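Local coordinates for MHC class I antigen (Ctenopharyngodon idella, PDB 5H5Z), which probably presents peptides to T cells at the cell surface as the heavy chain of a bony fish MHC class I molecule paired with beta-2-microglobulin, at residues A[46-51]-A[168-173]. Sequence-based numbering, arbitrary orientation.
Sequences TEWIRQ and VAYGKD
One face of the W48 indole receives G171 CA, offset toward the rim, in a CH-pi contact 4.0 Å from the centroid of the five-membered ring and 28° off its normal. The closest ring atom, W48 CG, is 3.6 Å from G171 CA, and the nearest CA atoms across the contact, W48 CA and G171 CA, are 5.1 Å apart. With chi1 at 59°, W48 CG stands between its own backbone N and carbonyl carbon, which turns the ring back over the start of its short helix; T46 OG1 covers the opposite face, 3.2 Å above the plane, while also accepting a weak capping bond from I49 N. In the MHC class I peptide-binding platform, helix 47-50 leads into the long alpha-1 helix, and here it meets the kink where helix 148-170 of alpha-2 gives way at G171 to helix 172-175. Y170 crosses W48 at about a right angle, its CB 3.8 Å from W48 CE3. Its ring reaches past the indole toward I49, whose CD1 approaches Y170 CD2 loosely at 4.3 Å. Beyond this apolar patch the phenol OH is hydrogen-bonded to E53. The W48 ring also meets that of F32 on strand 30-36, with the ring planes at about 30°.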
loop_
_atom_site.group_PDB
_atom_site.type_symbol
_atom_site.label_atom_id
_atom_site.label_comp_id
_atom_site.label_asym_id
_atom_site.label_seq_id
_atom_site.Cartn_x
_atom_site.Cartn_y
_atom_site.Cartn_z
ATOM N N THR A 46 -9.157 -12.718 -2.047
ATOM C CA THR A 46 -8.100 -13.733 -2.214
ATOM C C THR A 46 -8.695 -15.124 -2.388
ATOM O O THR A 46 -9.817 -15.383 -1.946
ATOM C CB THR A 46 -7.128 -13.796 -1.016
ATOM O OG1 THR A 46 -7.841 -14.196 0.162
ATOM C CG2 THR A 46 -6.463 -12.465 -0.768
ATOM N N GLU A 47 -7.940 -16.020 -3.021
ATOM C CA GLU A 47 -8.361 -17.417 -3.152
ATOM C C GLU A 47 -8.507 -18.103 -1.794
ATOM O O GLU A 47 -9.421 -18.907 -1.603
ATOM C CB GLU A 47 -7.402 -18.199 -4.050
ATOM C CG GLU A 47 -7.471 -17.809 -5.521
ATOM C CD GLU A 47 -8.478 -18.621 -6.321
ATOM O OE1 GLU A 47 -9.674 -18.628 -5.955
ATOM O OE2 GLU A 47 -8.070 -19.238 -7.333
ATOM N N TRP A 48 -7.633 -17.775 -0.843
ATOM C CA TRP A 48 -7.685 -18.456 0.459
ATOM C C TRP A 48 -8.931 -18.132 1.285
ATOM O O TRP A 48 -9.410 -18.996 2.017
ATOM C CB TRP A 48 -6.387 -18.307 1.266
ATOM C CG TRP A 48 -5.961 -16.902 1.581
ATOM C CD1 TRP A 48 -4.991 -16.177 0.940
ATOM C CD2 TRP A 48 -6.456 -16.068 2.635
ATOM N NE1 TRP A 48 -4.864 -14.936 1.520
ATOM C CE2 TRP A 48 -5.756 -14.840 2.558
ATOM C CE3 TRP A 48 -7.441 -16.226 3.624
ATOM C CZ2 TRP A 48 -5.999 -13.782 3.444
ATOM C CZ3 TRP A 48 -7.682 -15.174 4.503
ATOM C CH2 TRP A 48 -6.962 -13.962 4.403
ATOM N N ILE A 49 -9.453 -16.907 1.182
ATOM C CA ILE A 49 -10.712 -16.578 1.859
ATOM C C ILE A 49 -11.915 -17.181 1.122
ATOM O O ILE A 49 -12.858 -17.649 1.766
ATOM C CB ILE A 49 -10.879 -15.059 2.180
ATOM C CG1 ILE A 49 -12.035 -14.826 3.162
ATOM C CG2 ILE A 49 -11.058 -14.208 0.924
ATOM C CD1 ILE A 49 -11.751 -15.290 4.577
ATOM N N ARG A 50 -11.860 -17.197 -0.213
ATOM C CA ARG A 50 -12.915 -17.795 -1.046
ATOM C C ARG A 50 -13.105 -19.280 -0.754
ATOM O O ARG A 50 -14.232 -19.776 -0.721
ATOM C CB ARG A 50 -12.615 -17.625 -2.540
ATOM C CG ARG A 50 -12.745 -16.210 -3.073
ATOM C CD ARG A 50 -12.580 -16.176 -4.582
ATOM N NE ARG A 50 -12.570 -14.806 -5.095
ATOM C CZ ARG A 50 -11.471 -14.111 -5.389
ATOM N NH1 ARG A 50 -10.267 -14.654 -5.238
ATOM N NH2 ARG A 50 -11.577 -12.868 -5.847
ATOM N N GLN A 51 -11.997 -19.983 -0.545
ATOM C CA GLN A 51 -12.024 -21.432 -0.363
ATOM C C GLN A 51 -12.481 -21.843 1.036
ATOM O O GLN A 51 -12.815 -23.010 1.271
ATOM C CB GLN A 51 -10.647 -22.024 -0.659
ATOM C CG GLN A 51 -10.271 -22.002 -2.133
ATOM C CD GLN A 51 -8.976 -22.733 -2.430
ATOM O OE1 GLN A 51 -8.009 -22.653 -1.669
ATOM N NE2 GLN A 51 -8.946 -23.440 -3.550
ATOM N N VAL A 168 -4.726 -17.064 8.944
ATOM C CA VAL A 168 -3.349 -17.533 8.766
ATOM C C VAL A 168 -3.353 -19.009 8.358
ATOM O O VAL A 168 -2.612 -19.397 7.458
ATOM C CB VAL A 168 -2.466 -17.262 10.008
ATOM C CG1 VAL A 168 -1.089 -17.906 9.864
ATOM C CG2 VAL A 168 -2.302 -15.762 10.216
ATOM N N ALA A 169 -4.214 -19.811 8.988
ATOM C CA ALA A 169 -4.372 -21.217 8.603
ATOM C C ALA A 169 -4.952 -21.379 7.192
ATOM O O ALA A 169 -4.457 -22.192 6.405
ATOM C CB ALA A 169 -5.210 -21.970 9.628
ATOM N N TYR A 170 -5.992 -20.607 6.873
ATOM C CA TYR A 170 -6.570 -20.603 5.524
ATOM C C TYR A 170 -5.520 -20.301 4.455
ATOM O O TYR A 170 -5.458 -20.978 3.428
ATOM C CB TYR A 170 -7.673 -19.549 5.385
ATOM C CG TYR A 170 -8.914 -19.720 6.234
ATOM C CD1 TYR A 170 -9.262 -20.954 6.802
ATOM C CD2 TYR A 170 -9.766 -18.642 6.437
ATOM C CE1 TYR A 170 -10.415 -21.089 7.562
ATOM C CE2 TYR A 170 -10.918 -18.764 7.194
ATOM C CZ TYR A 170 -11.237 -19.983 7.755
ATOM O OH TYR A 170 -12.383 -20.081 8.500
ATOM N N GLY A 171 -4.706 -19.275 4.695
ATOM C CA GLY A 171 -3.751 -18.810 3.694
ATOM C C GLY A 171 -2.298 -19.122 3.997
ATOM O O GLY A 171 -1.409 -18.453 3.484
ATOM N N LYS A 172 -2.062 -20.150 4.812
ATOM C CA LYS A 172 -0.722 -20.475 5.316
ATOM C C LYS A 172 0.359 -20.485 4.240
ATOM O O LYS A 172 1.388 -19.813 4.379
ATOM C CB LYS A 172 -0.735 -21.815 6.060
ATOM C CG LYS A 172 0.532 -22.083 6.856
ATOM C CD LYS A 172 0.564 -23.509 7.376
ATOM C CE LYS A 172 1.951 -23.912 7.862
ATOM N NZ LYS A 172 2.381 -23.163 9.078
ATOM N N ASP A 173 0.123 -21.242 3.172
ATOM C CA ASP A 173 1.121 -21.399 2.121
ATOM C C ASP A 173 1.435 -20.064 1.422
ATOM O O ASP A 173 2.587 -19.783 1.088
ATOM C CB ASP A 173 0.685 -22.477 1.123
ATOM C CG ASP A 173 0.509 -23.853 1.773
ATOM O OD1 ASP A 173 1.358 -24.268 2.606
ATOM O OD2 ASP A 173 -0.489 -24.529 1.440
#